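Aromatic-amino-acid transaminase TyrB (PDB 4WD2) probably catalyses the pyridoxal-phosphate-dependent transfer of amino groups between aromatic amino acids and 2-oxo acids, as a class I and II aminotransferase. Local coordinates at residues G55-A60 with F256-E261; D84-L89 with I103-T108; G113-G118 with L247-F252; A304-P309 with K313-E318. All blocks are in the same frame, centred on the assembly; numbering follows the deposited sequence.

How the contacts relate
Contact 4 touches both contact 1 and contact 2, while the nearest atoms of contacts 1 and 2 stay about 5 Å apart. The centre of contact 3 lies about 10 Å from the centre of the chain, nearer than those of the others (17 to 21 Å). Contacts 1 and 4 have centres about 11 Å apart; Phe256 of contact 1 stacks on Trp315 of contact 4. Leu89, on the helix of contact 2, touches Leu306 and Trp315 of contact 4. Contacts 2 and 3 also have centres about 11 Å apart, and Phe252 packs on Val86 and Leu89. The cofactor-bearing Lys254 falls between the segments 247-252 and 256-261, so contacts 3 and 1 flank the active site along the chain.

Contact 1 of 4, residues G55-A60 with F256-E261; sequences GAVREA and FSLYGE
Val57 and Phe256 form the closest backbone pair between the first turns of helix 55-65 and the loop 256-261, with their CA atoms 7.4 Å apart. No hydrogen bond joins the two segments. The contact is made by three buried apolar side chains. Val57 stands in the middle, and its two methyl groups serve different partners. CG2 sits at the edge of the Phe256 ring, near the ring plane, with Val57 CG2 3.7 Å from Phe256 CD2. The same methyl lies 3.8 Å from the backbone oxygen O of Phe256. CG1 is anti to the backbone N (chi1 164°), which sends it to the other neighbour: Val57 CG1 meets Leu258 CD2 at 4.2 Å. The loop follows the modified Lys254, which carries pyridoxal phosphate as an internal aldimine, the hallmark of this aminotransferase family. It is part of the connection between strands 246-251 and 264-269 of the large sheet. The Phe256 ring has further aromatic neighbours: it stacks with Trp315 and meets Phe252 edge-to-face. Farther along, the loop turns into a short 3-10 segment, where Glu261 N bonds to Leu258 O at 3.0 Å. There the loop reaches the dimer interface. Gly260 O accepts a hydrogen bond from Thr296 OG1 of the second subunit, and Glu261 OE1 takes one from Tyr297 N of that subunit.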
loop_
_atom_site.group_PDB
_atom_site.type_symbol
_atom_site.label_atom_id
_atom_site.label_comp_id
_atom_site.label_asym_id
_atom_site.label_seq_id
_atom_site.Cartn_x
_atom_site.Cartn_y
_atom_site.Cartn_z
ATOM N N GLY A 55 5.888 -21.860 -12.016
ATOM C CA GLY A 55 5.105 -22.346 -13.136
ATOM C C GLY A 55 3.638 -21.982 -13.036
ATOM O O GLY A 55 3.035 -21.521 -14.010
ATOM N N ALA A 56 3.066 -22.183 -11.852
ATOM C CA ALA A 56 1.656 -21.898 -11.623
ATOM C C ALA A 56 1.368 -20.414 -11.781
ATOM O O ALA A 56 0.305 -20.030 -12.260
ATOM C CB ALA A 56 1.232 -22.370 -10.243
ATOM N N VAL A 57 2.317 -19.585 -11.369
ATOM C CA VAL A 57 2.152 -18.141 -11.453
ATOM C C VAL A 57 2.198 -17.684 -12.909
ATOM O O VAL A 57 1.366 -16.888 -13.343
ATOM C CB VAL A 57 3.229 -17.413 -10.622
ATOM C CG1 VAL A 57 3.317 -15.945 -11.008
ATOM C CG2 VAL A 57 2.925 -17.566 -9.143
ATOM N N ARG A 58 3.164 -18.203 -13.661
ATOM C CA ARG A 58 3.271 -17.894 -15.084
ATOM C C ARG A 58 1.997 -18.300 -15.822
ATOM O O ARG A 58 1.461 -17.536 -16.617
ATOM C CB ARG A 58 4.486 -18.597 -15.691
ATOM C CG ARG A 58 4.648 -18.389 -17.191
ATOM C CD ARG A 58 5.831 -19.188 -17.721
ATOM N NE ARG A 58 7.081 -18.798 -17.072
ATOM C CZ ARG A 58 7.877 -17.832 -17.517
ATOM N NH1 ARG A 58 7.557 -17.162 -18.622
ATOM N NH2 ARG A 58 8.995 -17.538 -16.866
ATOM N N GLU A 59 1.504 -19.497 -15.526
ATOM C CA GLU A 59 0.319 -20.028 -16.186
ATOM C C GLU A 59 -0.925 -19.200 -15.871
ATOM O O GLU A 59 -1.767 -18.987 -16.737
ATOM C CB GLU A 59 0.102 -21.490 -15.780
ATOM N N ALA A 60 -1.039 -18.735 -14.629
ATOM C CA ALA A 60 -2.146 -17.872 -14.222
ATOM C C ALA A 60 -2.095 -16.523 -14.932
ATOM O O ALA A 60 -3.119 -16.022 -15.413
ATOM C CB ALA A 60 -2.131 -17.664 -12.712
ATOM N N PHE A 256 5.137 -17.400 -3.187
ATOM C CA PHE A 256 4.675 -17.232 -4.559
ATOM C C PHE A 256 5.783 -16.637 -5.419
ATOM O O PHE A 256 5.640 -16.523 -6.639
ATOM C CB PHE A 256 3.429 -16.343 -4.625
ATOM C CG PHE A 256 2.134 -17.102 -4.577
ATOM C CD1 PHE A 256 1.623 -17.555 -3.367
ATOM C CD2 PHE A 256 1.419 -17.357 -5.739
ATOM C CE1 PHE A 256 0.415 -18.247 -3.319
ATOM C CE2 PHE A 256 0.220 -18.048 -5.694
ATOM C CZ PHE A 256 -0.277 -18.494 -4.480
ATOM N N SER A 257 6.887 -16.264 -4.772
ATOM C CA SER A 257 7.987 -15.571 -5.441
ATOM C C SER A 257 7.471 -14.266 -6.059
ATOM O O SER A 257 7.888 -13.865 -7.140
ATOM C CB SER A 257 8.627 -16.474 -6.504
ATOM O OG SER A 257 9.917 -16.016 -6.860
ATOM N N LEU A 258 6.547 -13.621 -5.360
ATOM C CA LEU A 258 5.912 -12.398 -5.846
ATOM C C LEU A 258 6.260 -11.197 -4.971
ATOM O O LEU A 258 5.413 -10.347 -4.726
ATOM C CB LEU A 258 4.388 -12.579 -5.908
ATOM C CG LEU A 258 3.870 -13.400 -7.093
ATOM C CD1 LEU A 258 2.362 -13.646 -6.985
ATOM C CD2 LEU A 258 4.213 -12.703 -8.413
ATOM N N TYR A 259 7.510 -11.134 -4.513
ATOM C CA TYR A 259 7.991 -10.059 -3.647
ATOM C C TYR A 259 7.514 -8.689 -4.111
ATOM O O TYR A 259 6.940 -7.931 -3.338
ATOM C CB TYR A 259 9.522 -10.058 -3.582
ATOM C CG TYR A 259 10.128 -11.416 -3.343
ATOM C CD1 TYR A 259 10.410 -11.858 -2.053
ATOM C CD2 TYR A 259 10.421 -12.260 -4.407
ATOM C CE1 TYR A 259 10.959 -13.110 -1.834
ATOM C CE2 TYR A 259 10.965 -13.513 -4.197
ATOM C CZ TYR A 259 11.236 -13.929 -2.911
ATOM O OH TYR A 259 11.779 -15.174 -2.707
ATOM N N GLY A 260 7.730 -8.397 -5.389
ATOM C CA GLY A 260 7.500 -7.064 -5.921
ATOM C C GLY A 260 6.069 -6.730 -6.306
ATOM O O GLY A 260 5.795 -5.622 -6.774
ATOM N N GLU A 261 5.150 -7.671 -6.124
ATOM C CA GLU A 261 3.749 -7.383 -6.405
ATOM C C GLU A 261 2.944 -7.209 -5.117
ATOM O O GLU A 261 1.729 -7.031 -5.158
ATOM C CB GLU A 261 3.128 -8.473 -7.290
ATOM C CG GLU A 261 3.752 -8.629 -8.690
ATOM C CD GLU A 261 3.679 -7.372 -9.577
ATOM O OE1 GLU A 261 3.038 -6.363 -9.204
ATOM O OE2 GLU A 261 4.273 -7.406 -10.674
#

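Contact 2 of 4, residues D84-L89 with I103-T108; sequences DAVQSL and IATLQT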
loop_
_atom_site.group_PDB
_atom_site.type_symbol
_atom_site.label_atom_id
_atom_site.label_comp_id
_atom_site.label_asym_id
_atom_site.label_seq_id
_atom_site.Cartn_x
_atom_site.Cartn_y
_atom_site.Cartn_z
ATOM N N ASP A 84 -11.105 -15.212 0.715
ATOM C CA ASP A 84 -11.585 -16.543 1.055
ATOM C C ASP A 84 -10.515 -17.602 0.825
ATOM O O ASP A 84 -10.340 -18.512 1.641
ATOM C CB ASP A 84 -12.833 -16.881 0.254
ATOM C CG ASP A 84 -13.336 -18.265 0.549
ATOM O OD1 ASP A 84 -13.920 -18.453 1.635
ATOM O OD2 ASP A 84 -13.135 -19.166 -0.292
ATOM N N ALA A 85 -9.802 -17.480 -0.290
ATOM C CA ALA A 85 -8.728 -18.411 -0.620
ATOM C C ALA A 85 -7.607 -18.317 0.410
ATOM O O ALA A 85 -7.089 -19.328 0.873
ATOM C CB ALA A 85 -8.193 -18.136 -2.009
ATOM N N VAL A 86 -7.232 -17.094 0.764
ATOM C CA VAL A 86 -6.188 -16.878 1.754
ATOM C C VAL A 86 -6.571 -17.450 3.113
ATOM O O VAL A 86 -5.759 -18.095 3.775
ATOM C CB VAL A 86 -5.870 -15.383 1.897
ATOM C CG1 VAL A 86 -5.000 -15.128 3.119
ATOM C CG2 VAL A 86 -5.191 -14.892 0.644
ATOM N N GLN A 87 -7.815 -17.217 3.525
ATOM C CA GLN A 87 -8.283 -17.696 4.822
ATOM C C GLN A 87 -8.266 -19.223 4.878
ATOM O O GLN A 87 -7.840 -19.825 5.872
ATOM C CB GLN A 87 -9.685 -17.166 5.107
ATOM C CG GLN A 87 -10.139 -17.400 6.528
ATOM C CD GLN A 87 -11.590 -17.063 6.710
ATOM O OE1 GLN A 87 -12.460 -17.921 6.573
ATOM N NE2 GLN A 87 -11.865 -15.806 7.003
ATOM N N SER A 88 -8.715 -19.843 3.794
ATOM C CA SER A 88 -8.705 -21.300 3.664
ATOM C C SER A 88 -7.280 -21.863 3.674
ATOM O O SER A 88 -7.000 -22.876 4.319
ATOM C CB SER A 88 -9.420 -21.715 2.380
ATOM O OG SER A 88 -9.503 -23.123 2.287
ATOM N N LEU A 89 -6.378 -21.211 2.953
ATOM C CA LEU A 89 -4.991 -21.660 2.898
ATOM C C LEU A 89 -4.325 -21.603 4.265
ATOM O O LEU A 89 -3.619 -22.528 4.660
ATOM C CB LEU A 89 -4.195 -20.810 1.905
ATOM C CG LEU A 89 -2.679 -21.007 1.915
ATOM C CD1 LEU A 89 -2.295 -22.399 1.424
ATOM C CD2 LEU A 89 -2.020 -19.938 1.058
ATOM N N ILE A 103 -13.468 -15.409 11.890
ATOM C CA ILE A 103 -12.226 -14.859 11.341
ATOM C C ILE A 103 -12.467 -13.712 10.369
ATOM O O ILE A 103 -13.103 -13.897 9.339
ATOM C CB ILE A 103 -11.407 -15.932 10.595
ATOM C CG1 ILE A 103 -11.170 -17.164 11.465
ATOM C CG2 ILE A 103 -10.069 -15.364 10.138
ATOM C CD1 ILE A 103 -10.503 -18.291 10.702
ATOM N N ALA A 104 -11.959 -12.529 10.693
ATOM C CA ALA A 104 -11.973 -11.417 9.748
ATOM C C ALA A 104 -10.696 -11.440 8.915
ATOM O O ALA A 104 -9.605 -11.310 9.462
ATOM C CB ALA A 104 -12.117 -10.074 10.482
ATOM N N THR A 105 -10.835 -11.611 7.600
ATOM C CA THR A 105 -9.685 -11.633 6.691
ATOM C C THR A 105 -9.771 -10.560 5.597
ATOM O O THR A 105 -10.821 -10.378 4.969
ATOM C CB THR A 105 -9.535 -13.009 6.009
ATOM O OG1 THR A 105 -9.298 -14.011 7.002
ATOM C CG2 THR A 105 -8.370 -13.004 5.020
ATOM N N LEU A 106 -8.668 -9.848 5.383
ATOM C CA LEU A 106 -8.570 -8.910 4.268
ATOM C C LEU A 106 -7.239 -9.026 3.529
ATOM O O LEU A 106 -6.235 -9.500 4.074
ATOM C CB LEU A 106 -8.762 -7.465 4.745
ATOM C CG LEU A 106 -7.647 -6.840 5.585
ATOM C CD1 LEU A 106 -7.565 -5.342 5.329
ATOM C CD2 LEU A 106 -7.871 -7.117 7.064
ATOM N N GLN A 107 -7.255 -8.575 2.281
ATOM C CA GLN A 107 -6.078 -8.499 1.431
ATOM C C GLN A 107 -5.181 -7.348 1.866
ATOM O O GLN A 107 -5.663 -6.263 2.183
ATOM C CB GLN A 107 -6.505 -8.325 -0.026
ATOM C CG GLN A 107 -5.387 -8.069 -1.012
ATOM C CD GLN A 107 -5.923 -7.619 -2.358
ATOM O OE1 GLN A 107 -7.075 -7.887 -2.694
ATOM N NE2 GLN A 107 -5.092 -6.920 -3.129
ATOM N N THR A 108 -3.873 -7.586 1.893
ATOM C CA THR A 108 -2.927 -6.571 2.353
ATOM C C THR A 108 -1.743 -6.420 1.405
ATOM O O THR A 108 -1.533 -7.246 0.508
ATOM C CB THR A 108 -2.377 -6.892 3.769
ATOM O OG1 THR A 108 -1.594 -8.090 3.719
ATOM C CG2 THR A 108 -3.518 -7.066 4.772
#
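Gln87 crosses Thr105 and Ile103 at a slant, reaching from the helix 80-91 to the strand 103-108. Its CG is anti to the backbone N (chi1 -169°), and the chain stays extended beyond CG, which carries the amide out to the strand. NE2 then gives a nearly straight hydrogen bond to the hydroxyl of Thr105. Gln87 NE2 to Thr105 OG1 is 3.1 Å with an N-H...O angle of 167°, and the oxygen lies only 4° out of the amide plane. The amide also passes Ile103, with Gln87 NE2 3.6 Å from Ile103 CB. The strand is an outermost strand of the large mixed sheet within this chain, next to strand 264-269. The axes of the segments 84-89 and 103-108 come within 8.2 Å of each other. Neither polar group depends on this one bond. Thr105 OG1 is also bonded to Ser267 OG on the neighbouring strand. Gln87 OE1 accepts from Arg98 NH1, while NE2 also bonds a glycerol that probably came from the crystallisation liquor. Val86 CG1 also approaches Thr105 CG2, at a loose 4.4 Å.

Contact 3 of 4, residues G113-G118 with L247-F252; sequences GALKVG and LVANSF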
loop_
_atom_site.group_PDB
_atom_site.type_symbol
_atom_site.label_atom_id
_atom_site.label_comp_id
_atom_site.label_asym_id
_atom_site.label_seq_id
_atom_site.Cartn_x
_atom_site.Cartn_y
_atom_site.Cartn_z
ATOM N N GLY A 113 2.266 -4.971 5.005
ATOM C CA GLY A 113 1.002 -4.263 5.012
ATOM C C GLY A 113 0.051 -4.828 6.045
ATOM O O GLY A 113 -0.715 -4.093 6.663
ATOM N N ALA A 114 0.111 -6.140 6.243
ATOM C CA ALA A 114 -0.738 -6.797 7.228
ATOM C C ALA A 114 -0.319 -6.402 8.638
ATOM O O ALA A 114 -1.161 -6.171 9.500
ATOM C CB ALA A 114 -0.683 -8.303 7.057
ATOM N N LEU A 115 0.990 -6.321 8.862
ATOM C CA LEU A 115 1.512 -5.916 10.157
ATOM C C LEU A 115 1.107 -4.471 10.459
ATOM O O LEU A 115 0.730 -4.141 11.589
ATOM C CB LEU A 115 3.034 -6.077 10.187
ATOM C CG LEU A 115 3.579 -7.514 10.204
ATOM C CD1 LEU A 115 5.070 -7.534 9.858
ATOM C CD2 LEU A 115 3.342 -8.162 11.556
ATOM N N LYS A 116 1.168 -3.623 9.436
ATOM C CA LYS A 116 0.810 -2.216 9.574
ATOM C C LYS A 116 -0.663 -2.029 9.890
ATOM O O LYS A 116 -1.003 -1.312 10.826
ATOM C CB LYS A 116 1.155 -1.435 8.302
ATOM C CG LYS A 116 0.721 0.029 8.330
ATOM C CD LYS A 116 1.335 0.791 9.511
ATOM C CE LYS A 116 1.131 2.301 9.389
ATOM N NZ LYS A 116 1.453 2.976 10.679
ATOM N N VAL A 117 -1.533 -2.643 9.090
ATOM C CA VAL A 117 -2.975 -2.495 9.283
ATOM C C VAL A 117 -3.362 -3.019 10.657
ATOM O O VAL A 117 -4.143 -2.383 11.375
ATOM C CB VAL A 117 -3.785 -3.229 8.180
ATOM C CG1 VAL A 117 -5.252 -3.326 8.569
ATOM C CG2 VAL A 117 -3.640 -2.499 6.840
ATOM N N GLY A 118 -2.799 -4.171 11.022
ATOM C CA GLY A 118 -3.008 -4.740 12.340
ATOM C C GLY A 118 -2.539 -3.819 13.459
ATOM O O GLY A 118 -3.263 -3.603 14.434
ATOM N N LEU A 247 -4.142 -12.252 15.914
ATOM C CA LEU A 247 -3.976 -11.626 14.612
ATOM C C LEU A 247 -2.940 -12.438 13.866
ATOM O O LEU A 247 -1.964 -12.900 14.464
ATOM C CB LEU A 247 -3.553 -10.147 14.715
ATOM C CG LEU A 247 -4.503 -9.170 15.422
ATOM C CD1 LEU A 247 -4.316 -9.200 16.929
ATOM C CD2 LEU A 247 -4.334 -7.758 14.901
ATOM N N VAL A 248 -3.174 -12.638 12.572
ATOM C CA VAL A 248 -2.245 -13.380 11.734
ATOM C C VAL A 248 -1.877 -12.616 10.471
ATOM O O VAL A 248 -2.731 -12.348 9.628
ATOM C CB VAL A 248 -2.813 -14.740 11.299
ATOM C CG1 VAL A 248 -1.757 -15.498 10.481
ATOM C CG2 VAL A 248 -3.263 -15.548 12.506
ATOM N N ALA A 249 -0.600 -12.274 10.342
ATOM C CA ALA A 249 -0.100 -11.677 9.112
ATOM C C ALA A 249 0.611 -12.726 8.258
ATOM O O ALA A 249 1.600 -13.302 8.688
ATOM C CB ALA A 249 0.835 -10.514 9.428
ATOM N N ASN A 250 0.100 -12.985 7.056
ATOM C CA ASN A 250 0.749 -13.937 6.160
ATOM C C ASN A 250 1.189 -13.263 4.858
ATOM O O ASN A 250 0.494 -12.400 4.319
ATOM C CB ASN A 250 -0.164 -15.146 5.871
ATOM C CG ASN A 250 -1.240 -14.852 4.833
ATOM O OD1 ASN A 250 -2.218 -14.153 5.114
ATOM N ND2 ASN A 250 -1.073 -15.406 3.632
ATOM N N SER A 251 2.370 -13.648 4.383
ATOM C CA SER A 251 2.969 -13.074 3.181
ATOM C C SER A 251 2.990 -14.075 2.036
ATOM O O SER A 251 3.217 -15.272 2.253
ATOM C CB SER A 251 4.394 -12.595 3.475
ATOM O OG SER A 251 5.096 -12.275 2.282
ATOM N N PHE A 252 2.756 -13.579 0.823
ATOM C CA PHE A 252 2.908 -14.386 -0.381
ATOM C C PHE A 252 4.155 -13.991 -1.163
ATOM O O PHE A 252 4.359 -14.450 -2.282
ATOM C CB PHE A 252 1.681 -14.253 -1.280
ATOM C CG PHE A 252 0.447 -14.876 -0.713
ATOM C CD1 PHE A 252 0.475 -16.163 -0.200
ATOM C CD2 PHE A 252 -0.741 -14.172 -0.680
ATOM C CE1 PHE A 252 -0.669 -16.744 0.321
ATOM C CE2 PHE A 252 -1.885 -14.742 -0.161
ATOM C CZ PHE A 252 -1.852 -16.036 0.338
#
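Leu115 CG is anti to its carbonyl carbon and sits beside the backbone N (chi1 -71°), and this turns CD2 onto the methyl of Ala249 on the strand. Leu247 has the same kind of first torsion (chi1 -61°), which brings its CD2 to the helix backbone at Gly118. Ala114 and Ala249 meet through CB alone: each CB points toward the other segment, and Ala114 CB lies 3.6 Å from Ala249 CB. Leu115 CD2 comes to 4.0 Å of Ala249 CB, so the Ala249 methyl is shared by two consecutive helix residues. One turn after Ala114, Gly118 presents no side chain, and Leu247 CD2 rests 4.2 Å from Gly118 CA. Small residues at Ala114, Gly118 and Ala249 let the two backbones come close, with the CA atoms of Ala114 and Ala249 5.3 Å apart. The helix 110-125 lies against an inner strand of the large mixed sheet, as in the large domain of fold-type I pyridoxal-phosphate enzymes. The segments 113-118 and 247-251 run nearly antiparallel, at 157° between their directions, with their axes 7.7 Å apart at closest approach. No hydrogen bond joins them; the face is wholly apolar and buried. Neighbouring strands add to it: Phe217 touches Leu115, Leu247 and Ala249, while Leu266 meets Ala114. At its C-terminal end the strand leads to the cofactor. Ser251 OG is hydrogen-bonded to the phosphate oxygen OP2 of the modified Lys254, and also to Ser253 N.

Contact 4 of 4, residues A304-P309 with K313-E318; sequences AVLGTP and KQWEEE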
loop_
_atom_site.group_PDB
_atom_site.type_symbol
_atom_site.label_atom_id
_atom_site.label_comp_id
_atom_site.label_asym_id
_atom_site.label_seq_id
_atom_site.Cartn_x
_atom_site.Cartn_y
_atom_site.Cartn_z
ATOM N N ALA A 304 -6.250 -16.800 -8.572
ATOM C CA ALA A 304 -6.357 -17.738 -9.680
ATOM C C ALA A 304 -5.572 -19.016 -9.397
ATOM O O ALA A 304 -6.021 -20.109 -9.724
ATOM C CB ALA A 304 -5.879 -17.092 -10.980
ATOM N N VAL A 305 -4.400 -18.883 -8.782
ATOM C CA VAL A 305 -3.581 -20.051 -8.479
ATOM C C VAL A 305 -4.226 -20.893 -7.381
ATOM O O VAL A 305 -4.392 -22.103 -7.535
ATOM C CB VAL A 305 -2.155 -19.648 -8.057
ATOM C CG1 VAL A 305 -1.430 -20.837 -7.470
ATOM C CG2 VAL A 305 -1.382 -19.087 -9.249
ATOM N N LEU A 306 -4.613 -20.253 -6.283
ATOM C CA LEU A 306 -5.194 -20.976 -5.154
ATOM C C LEU A 306 -6.565 -21.586 -5.463
ATOM O O LEU A 306 -6.908 -22.634 -4.923
ATOM C CB LEU A 306 -5.316 -20.053 -3.939
ATOM C CG LEU A 306 -4.019 -19.535 -3.323
ATOM C CD1 LEU A 306 -4.334 -18.592 -2.185
ATOM C CD2 LEU A 306 -3.147 -20.697 -2.844
ATOM N N GLY A 307 -7.337 -20.936 -6.330
ATOM C CA GLY A 307 -8.703 -21.357 -6.605
ATOM C C GLY A 307 -8.906 -22.232 -7.832
ATOM O O GLY A 307 -10.013 -22.705 -8.090
ATOM N N THR A 308 -7.843 -22.442 -8.598
ATOM C CA THR A 308 -7.890 -23.332 -9.753
ATOM C C THR A 308 -7.116 -24.613 -9.435
ATOM O O THR A 308 -5.886 -24.586 -9.359
ATOM C CB THR A 308 -7.289 -22.668 -11.008
ATOM O OG1 THR A 308 -7.839 -21.353 -11.171
ATOM C CG2 THR A 308 -7.564 -23.510 -12.254
ATOM N N PRO A 309 -7.837 -25.738 -9.253
ATOM C CA PRO A 309 -7.242 -26.978 -8.725
ATOM C C PRO A 309 -5.970 -27.423 -9.453
ATOM O O PRO A 309 -5.006 -27.816 -8.794
ATOM C CB PRO A 309 -8.365 -27.997 -8.902
ATOM C CG PRO A 309 -9.615 -27.167 -8.772
ATOM C CD PRO A 309 -9.282 -25.891 -9.499
ATOM N N LYS A 313 -2.447 -27.301 -7.420
ATOM C CA LYS A 313 -1.590 -28.475 -7.306
ATOM C C LYS A 313 -0.172 -28.190 -7.810
ATOM O O LYS A 313 0.810 -28.571 -7.175
ATOM C CB LYS A 313 -2.197 -29.651 -8.073
ATOM C CG LYS A 313 -1.462 -30.966 -7.862
ATOM C CD LYS A 313 -2.166 -32.110 -8.566
ATOM C CE LYS A 313 -1.380 -33.402 -8.434
ATOM N NZ LYS A 313 -2.012 -34.498 -9.217
ATOM N N GLN A 314 -0.074 -27.518 -8.949
ATOM C CA GLN A 314 1.214 -27.183 -9.534
ATOM C C GLN A 314 2.004 -26.258 -8.624
ATOM O O GLN A 314 3.218 -26.391 -8.486
ATOM C CB GLN A 314 1.022 -26.532 -10.896
ATOM C CG GLN A 314 2.310 -26.274 -11.658
ATOM C CD GLN A 314 2.052 -25.515 -12.935
ATOM O OE1 GLN A 314 0.944 -25.020 -13.154
ATOM N NE2 GLN A 314 3.067 -25.411 -13.785
ATOM N N TRP A 315 1.306 -25.317 -8.003
ATOM C CA TRP A 315 1.933 -24.411 -7.054
ATOM C C TRP A 315 2.451 -25.138 -5.809
ATOM O O TRP A 315 3.608 -24.958 -5.427
ATOM C CB TRP A 315 0.958 -23.308 -6.643
ATOM C CG TRP A 315 1.476 -22.469 -5.516
ATOM C CD1 TRP A 315 2.531 -21.601 -5.556
ATOM C CD2 TRP A 315 0.970 -22.423 -4.177
ATOM N NE1 TRP A 315 2.711 -21.017 -4.328
ATOM C CE2 TRP A 315 1.768 -21.504 -3.462
ATOM C CE3 TRP A 315 -0.082 -23.065 -3.512
ATOM C CZ2 TRP A 315 1.545 -21.210 -2.121
ATOM C CZ3 TRP A 315 -0.304 -22.770 -2.179
ATOM C CH2 TRP A 315 0.506 -21.852 -1.497
ATOM N N GLU A 316 1.604 -25.951 -5.176
ATOM C CA GLU A 316 2.003 -26.673 -3.968
ATOM C C GLU A 316 3.181 -27.602 -4.243
ATOM O O GLU A 316 4.067 -27.767 -3.401
ATOM C CB GLU A 316 0.829 -27.474 -3.393
ATOM C CG GLU A 316 -0.302 -26.620 -2.828
ATOM C CD GLU A 316 -1.302 -27.422 -2.004
ATOM O OE1 GLU A 316 -0.955 -28.533 -1.543
ATOM O OE2 GLU A 316 -2.437 -26.934 -1.811
ATOM N N GLU A 317 3.183 -28.209 -5.424
ATOM C CA GLU A 317 4.265 -29.107 -5.803
ATOM C C GLU A 317 5.599 -28.372 -5.927
ATOM O O GLU A 317 6.608 -28.840 -5.407
ATOM C CB GLU A 317 3.931 -29.830 -7.111
ATOM C CG GLU A 317 2.936 -30.971 -6.927
ATOM C CD GLU A 317 2.602 -31.700 -8.224
ATOM O OE1 GLU A 317 3.047 -31.254 -9.309
ATOM O OE2 GLU A 317 1.888 -32.724 -8.156
ATOM N N GLU A 318 5.614 -27.229 -6.611
ATOM C CA GLU A 318 6.864 -26.486 -6.790
ATOM C C GLU A 318 7.355 -25.931 -5.457
ATOM O O GLU A 318 8.550 -25.943 -5.175
ATOM C CB GLU A 318 6.699 -25.350 -7.806
ATOM C CG GLU A 318 7.991 -24.553 -8.057
ATOM C CD GLU A 318 7.918 -23.654 -9.291
ATOM O OE1 GLU A 318 6.830 -23.540 -9.893
ATOM O OE2 GLU A 318 8.956 -23.062 -9.664
#
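Trp315, Pro309 and Val305 carry most of this contact, in which two consecutive helices, 297-307 and 309-338, joined by a short turn at Thr308, pack on each other. Trp315 has the largest buried surface of the residues here. Its CG is anti to the backbone N (chi1 171°), which turns the side chain toward the first helix. Two branches meet it from different places. Val305 CG1 touches the base of the side chain, 3.5 Å from Trp315 CB, and the two side chains cross at about a right angle. Leu306 CD2 reaches the far part of the six-membered ring, 3.6 Å from Trp315 CZ3, and also approaches CE3 and CH2. Pro309 takes part through its backbone instead: within the first turn of the second helix, Lys313 N bonds to Pro309 O at 2.9 Å. Both of these residues are exposed. The indole is held at its polar edge too, since Trp315 NE1 bonds to Asn255 O, beside the modified Lys254. Helix 55-65 adds Ala56 to the packing round Trp315. At the turn, the backbone N of Thr308 makes a weak bond to Ala304 O. The hydroxyl adds a shorter one: Thr308 OG1 donates to Ala304 O at 2.6 Å, in the carbonyl plane, with a C=O...O angle of 145°.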